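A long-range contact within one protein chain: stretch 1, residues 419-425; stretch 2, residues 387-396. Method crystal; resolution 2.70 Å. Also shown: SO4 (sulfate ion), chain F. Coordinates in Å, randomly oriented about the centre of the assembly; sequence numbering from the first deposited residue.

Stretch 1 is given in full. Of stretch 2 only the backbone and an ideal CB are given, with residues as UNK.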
ATOM      1  N   LEU A 419       7.610   5.676   5.516  1.00 24.39           N
ATOM      2  CA  LEU A 419       7.356   6.871   4.721  1.00 20.41           C
ATOM      3  C   LEU A 419       6.303   6.616   3.644  1.00 20.54           C
ATOM      4  O   LEU A 419       6.469   5.741   2.796  1.00 22.15           O
ATOM      5  CB  LEU A 419       8.666   7.365   4.099  1.00 22.79           C
ATOM      6  CG  LEU A 419       8.767   8.828   3.673  1.00 32.18           C
ATOM      7  CD1 LEU A 419      10.180   9.341   3.902  1.00 33.97           C
ATOM      8  CD2 LEU A 419       8.370   8.988   2.214  1.00 37.15           C
ATOM      9  N   SER A 420       5.220   7.386   3.685  1.00 24.14           N
ATOM     10  CA  SER A 420       4.130   7.230   2.728  1.00 18.70           C
ATOM     11  C   SER A 420       3.729   8.577   2.132  1.00 21.78           C
ATOM     12  O   SER A 420       3.918   9.619   2.757  1.00 28.56           O
ATOM     13  CB  SER A 420       2.924   6.580   3.403  1.00 27.73           C
ATOM     14  OG  SER A 420       1.887   6.354   2.464  1.00 65.15           O
ATOM     15  N   VAL A 421       3.179   8.558   0.920  1.00 15.23           N
ATOM     16  CA  VAL A 421       2.785   9.796   0.247  1.00 15.26           C
ATOM     17  C   VAL A 421       1.328   9.754  -0.201  1.00 15.88           C
ATOM     18  O   VAL A 421       0.901   8.798  -0.845  1.00 25.77           O
ATOM     19  CB  VAL A 421       3.680  10.087  -0.973  1.00 15.46           C
ATOM     20  CG1 VAL A 421       3.425  11.493  -1.496  1.00 47.23           C
ATOM     21  CG2 VAL A 421       5.143   9.926  -0.607  1.00 20.46           C
ATOM     22  N   GLY A 422       0.571  10.793   0.137  1.00 22.02           N
ATOM     23  CA  GLY A 422      -0.838  10.853  -0.209  1.00 22.36           C
ATOM     24  C   GLY A 422      -1.269  12.221  -0.704  1.00 23.20           C
ATOM     25  O   GLY A 422      -0.715  13.243  -0.293  1.00 25.39           O
ATOM     26  N   GLU A 423      -2.261  12.239  -1.590  1.00 24.95           N
ATOM     27  CA  GLU A 423      -2.779  13.487  -2.142  1.00 18.93           C
ATOM     28  C   GLU A 423      -3.515  14.317  -1.099  1.00 33.46           C
ATOM     29  O   GLU A 423      -4.061  13.786  -0.133  1.00 37.66           O
ATOM     30  CB  GLU A 423      -3.728  13.213  -3.312  1.00 55.66           C
ATOM     31  CG  GLU A 423      -3.056  12.933  -4.646  1.00 60.23           C
ATOM     32  CD  GLU A 423      -3.998  13.140  -5.820  1.00 64.42           C
ATOM     33  OE1 GLU A 423      -3.656  12.704  -6.942  1.00 60.37           O
ATOM     34  OE2 GLU A 423      -5.079  13.742  -5.620  1.00 66.46           O
ATOM     35  N   LEU A 424      -3.529  15.628  -1.315  1.00 19.38           N
ATOM     36  CA  LEU A 424      -4.324  16.545  -0.507  1.00 26.63           C
ATOM     37  C   LEU A 424      -4.526  17.829  -1.297  1.00 30.95           C
ATOM     38  O   LEU A 424      -3.649  18.692  -1.325  1.00 34.17           O
ATOM     39  CB  LEU A 424      -3.628  16.857   0.813  1.00 19.88           C
ATOM     40  CG  LEU A 424      -4.509  17.524   1.866  1.00 21.76           C
ATOM     41  CD1 LEU A 424      -5.433  16.507   2.523  1.00 22.69           C
ATOM     42  CD2 LEU A 424      -3.648  18.225   2.890  1.00 27.71           C
ATOM     43  N   GLY A 425      -5.683  17.958  -1.938  1.00 30.92           N
ATOM     44  CA  GLY A 425      -5.897  19.037  -2.883  1.00 35.79           C
ATOM     45  C   GLY A 425      -5.016  18.812  -4.097  1.00 36.18           C
ATOM     46  O   GLY A 425      -4.914  17.691  -4.593  1.00 41.41           O
ATOM     47  N   UNK A 387     -13.063  13.846  -7.118  1.00 27.19           N
ATOM     48  CA  UNK A 387     -11.668  13.969  -6.711  1.00 31.51           C
ATOM     49  C   UNK A 387     -11.366  13.011  -5.569  1.00 29.31           C
ATOM     50  O   UNK A 387     -12.280  12.480  -4.937  1.00 39.22           O
ATOM     51  CB  UNK A 387     -11.349  15.407  -6.299  1.00 31.51           C
ATOM     52  N   UNK A 388     -10.082  12.785  -5.312  1.00 24.01           N
ATOM     53  CA  UNK A 388      -9.666  11.958  -4.189  1.00 33.26           C
ATOM     54  C   UNK A 388     -10.056  12.644  -2.887  1.00 35.81           C
ATOM     55  O   UNK A 388     -10.022  13.871  -2.791  1.00 42.67           O
ATOM     56  CB  UNK A 388      -8.160  11.691  -4.233  1.00 33.26           C
ATOM     57  N   UNK A 389     -10.433  11.853  -1.888  1.00 31.19           N
ATOM     58  CA  UNK A 389     -10.895  12.410  -0.622  1.00 26.11           C
ATOM     59  C   UNK A 389      -9.905  12.198   0.518  1.00 26.28           C
ATOM     60  O   UNK A 389      -9.772  11.087   1.032  1.00 33.75           O
ATOM     61  CB  UNK A 389     -12.244  11.792  -0.248  1.00 26.11           C
ATOM     62  N   UNK A 390      -9.219  13.275   0.897  1.00 25.84           N
ATOM     63  CA  UNK A 390      -8.332  13.291   2.061  1.00 22.47           C
ATOM     64  C   UNK A 390      -7.404  12.082   2.124  1.00 21.69           C
ATOM     65  O   UNK A 390      -7.229  11.486   3.186  1.00 25.98           O
ATOM     66  CB  UNK A 390      -9.164  13.358   3.343  1.00 22.47           C
ATOM     67  N   UNK A 391      -6.823  11.718   0.985  1.00 21.71           N
ATOM     68  CA  UNK A 391      -5.960  10.544   0.909  1.00 26.37           C
ATOM     69  C   UNK A 391      -4.819  10.598   1.923  1.00 32.49           C
ATOM     70  O   UNK A 391      -4.441   9.579   2.498  1.00 44.40           O
ATOM     71  CB  UNK A 391      -5.390  10.407  -0.504  1.00 26.37           C
ATOM     72  N   UNK A 392      -4.291  11.797   2.150  1.00 28.79           N
ATOM     73  CA  UNK A 392      -3.202  12.002   3.099  1.00 26.12           C
ATOM     74  C   UNK A 392      -3.594  11.649   4.531  1.00 32.92           C
ATOM     75  O   UNK A 392      -2.757  11.213   5.322  1.00 41.07           O
ATOM     76  CB  UNK A 392      -2.731  13.456   3.040  1.00 26.12           C
ATOM     77  N   UNK A 393      -4.866  11.844   4.858  1.00 33.61           N
ATOM     78  CA  UNK A 393      -5.355  11.596   6.211  1.00 33.68           C
ATOM     79  C   UNK A 393      -5.867  10.166   6.385  1.00 33.48           C
ATOM     80  O   UNK A 393      -5.923   9.650   7.500  1.00 39.73           O
ATOM     81  CB  UNK A 393      -6.466  12.590   6.555  1.00 33.68           C
ATOM     82  N   UNK A 394      -6.234   9.526   5.280  1.00 30.55           N
ATOM     83  CA  UNK A 394      -6.740   8.161   5.332  1.00 17.86           C
ATOM     84  C   UNK A 394      -5.604   7.146   5.319  1.00 27.67           C
ATOM     85  O   UNK A 394      -5.784   6.005   5.734  1.00 29.82           O
ATOM     86  CB  UNK A 394      -7.688   7.902   4.159  1.00 17.86           C
ATOM     87  N   UNK A 395      -4.437   7.563   4.837  1.00 25.71           N
ATOM     88  CA  UNK A 395      -3.251   6.714   4.885  1.00 31.64           C
ATOM     89  C   UNK A 395      -2.749   6.577   6.321  1.00 47.84           C
ATOM     90  O   UNK A 395      -2.278   7.545   6.919  1.00 48.66           O
ATOM     91  CB  UNK A 395      -2.149   7.281   3.988  1.00 31.64           C
ATOM     92  N   UNK A 396      -2.862   5.372   6.869  1.00 63.58           N
ATOM     93  CA  UNK A 396      -2.441   5.109   8.234  1.00 72.07           C
ATOM     94  C   UNK A 396      -0.982   4.704   8.316  1.00 75.58           C
ATOM     95  O   UNK A 396      -0.656   3.577   8.687  1.00 73.66           O
ATOM     96  CB  UNK A 396      -3.317   4.018   8.852  1.00 72.07           C
TER
HETATM   97  S   SO4 F 502      -2.648   2.144   4.559  1.00 77.37           S
HETATM   98  O1  SO4 F 502      -1.907   3.187   5.265  1.00 78.64           O
HETATM   99  O2  SO4 F 502      -2.475   0.857   5.229  1.00 76.24           O
HETATM  100  O3  SO4 F 502      -4.067   2.492   4.550  1.00 82.06           O
HETATM  101  O4  SO4 F 502      -2.151   2.037   3.190  1.00 75.92           O

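Position 387 lies in a strand that ends at 388. Its CB points toward stretch 1, but no atom there lies within 5.5 Å of it. A polar or charged side chain would do. It is E387.

At position 388 the CB again points toward stretch 1, 4.0 Å from E423 OE2. A basic group could meet that carboxylate; an apolar chain could pack beside it. The residue is L388. Its CD2 lies 3.6 Å from E423 OE2.

Position 389 points away, and many side chains would fit. It is F389, which does not touch stretch 1.

Position 390 has phi/psi of 46/44 and stands at the N-cap of a helix. The left-handed backbone would suit glycine or asparagine. The CB points away, 5.0 Å from L424 CD1, so a longer chain could also lie against that leucine. It is R390. Its CD reaches L424 CD1 at 4.0 Å.

Position 391 opens the helix with its CB toward stretch 1, 3.6 Å from E423 O. The backbone N of E423 is a donor on this side, so a side chain carrying an acceptor is favoured: Glu or Gln, perhaps Asp. The residue is E391. With chi1 and chi2 both t, it places OE1 2.9 Å from E423 N in a nearly straight hydrogen bond (173°).

Position 392 comes closest to the strand: its CA is 4.2 Å from G422 CA. The ideal CB is 3.5 Å from E423 O. Small residues suit it: Ala, Gly or perhaps Ser. It is A392. Its backbone N donates to E423 O at 3.0 Å, and its CB meets L424 CD1 at 4.1 Å.

Position 393 points sideways, with no stretch 1 atom within 5.5 Å of its CB. Polar residues would serve. It is D393.

Position 394 is out of reach and leaves the choice open. It is L394.

Position 395 leaves helical phi/psi and turns its CB toward stretch 1, 4.4 Å from S420 OG. G422 has no side chain, leaving room for a branched or long apolar chain; a polar one could address the hydroxyl. It is I395. CD1 packs 3.7 Å from G422 CA, and CG2 lies 3.3 Å from S420 OG.

Position 396 points away and needs no particular side chain. It is G396, poorly ordered; its N makes a weak hydrogen bond to sulfate O1 at 2.9 Å.

Stretch 2 387-396: ELFREADLIG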
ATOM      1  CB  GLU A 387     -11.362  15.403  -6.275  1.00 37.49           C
ATOM      2  CG  GLU A 387     -12.162  15.864  -5.057  1.00 57.57           C
ATOM      3  CD  GLU A 387     -11.968  17.337  -4.743  1.00 72.27           C
ATOM      4  OE1 GLU A 387     -12.234  17.742  -3.591  1.00 68.09           O
ATOM      5  OE2 GLU A 387     -11.562  18.091  -5.652  1.00 80.32           O
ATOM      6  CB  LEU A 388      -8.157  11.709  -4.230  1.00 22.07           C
ATOM      7  CG  LEU A 388      -7.655  10.474  -4.987  1.00 22.25           C
ATOM      8  CD1 LEU A 388      -8.101  10.480  -6.441  1.00 22.53           C
ATOM      9  CD2 LEU A 388      -6.141  10.377  -4.889  1.00 20.97           C
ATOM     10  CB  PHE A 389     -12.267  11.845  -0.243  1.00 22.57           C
ATOM     11  CG  PHE A 389     -12.751  12.304   1.101  1.00 41.13           C
ATOM     12  CD1 PHE A 389     -13.078  13.633   1.314  1.00 23.56           C
ATOM     13  CD2 PHE A 389     -12.869  11.414   2.154  1.00 22.04           C
ATOM     14  CE1 PHE A 389     -13.515  14.066   2.552  1.00 23.78           C
ATOM     15  CE2 PHE A 389     -13.307  11.842   3.393  1.00 34.17           C
ATOM     16  CZ  PHE A 389     -13.630  13.168   3.593  1.00 23.11           C
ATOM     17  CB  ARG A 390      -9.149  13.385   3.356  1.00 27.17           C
ATOM     18  CG  ARG A 390      -9.974  14.658   3.501  1.00 29.74           C
ATOM     19  CD  ARG A 390      -9.126  15.838   3.957  1.00 36.36           C
ATOM     20  NE  ARG A 390      -9.933  17.039   4.155  1.00 49.58           N
ATOM     21  CZ  ARG A 390     -10.543  17.353   5.295  1.00 52.24           C
ATOM     22  NH1 ARG A 390     -10.440  16.554   6.349  1.00 58.20           N
ATOM     23  NH2 ARG A 390     -11.259  18.467   5.381  1.00 44.74           N
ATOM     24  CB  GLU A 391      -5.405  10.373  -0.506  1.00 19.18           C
ATOM     25  CG  GLU A 391      -4.638   9.077  -0.718  1.00 19.84           C
ATOM     26  CD  GLU A 391      -4.136   8.921  -2.140  1.00 28.62           C
ATOM     27  OE1 GLU A 391      -3.437   9.834  -2.634  1.00 33.40           O
ATOM     28  OE2 GLU A 391      -4.445   7.886  -2.767  1.00 30.76           O
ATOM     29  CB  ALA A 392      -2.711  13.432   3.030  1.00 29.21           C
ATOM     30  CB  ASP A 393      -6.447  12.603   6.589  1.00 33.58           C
ATOM     31  CG  ASP A 393      -5.913  14.019   6.726  1.00 43.46           C
ATOM     32  OD1 ASP A 393      -4.718  14.178   7.065  1.00 46.26           O
ATOM     33  OD2 ASP A 393      -6.693  14.970   6.502  1.00 45.18           O
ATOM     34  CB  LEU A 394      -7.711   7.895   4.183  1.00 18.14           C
ATOM     35  CG  LEU A 394      -9.091   8.525   4.339  1.00 18.83           C
ATOM     36  CD1 LEU A 394      -9.928   8.310   3.089  1.00 19.23           C
ATOM     37  CD2 LEU A 394      -9.790   7.950   5.558  1.00 18.81           C
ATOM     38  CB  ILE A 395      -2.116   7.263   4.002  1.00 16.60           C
ATOM     39  CG1 ILE A 395      -2.474   7.105   2.527  1.00 16.73           C
ATOM     40  CG2 ILE A 395      -0.820   6.533   4.287  1.00 22.48           C
ATOM     41  CD1 ILE A 395      -1.444   7.685   1.589  1.00 51.72           C
TER
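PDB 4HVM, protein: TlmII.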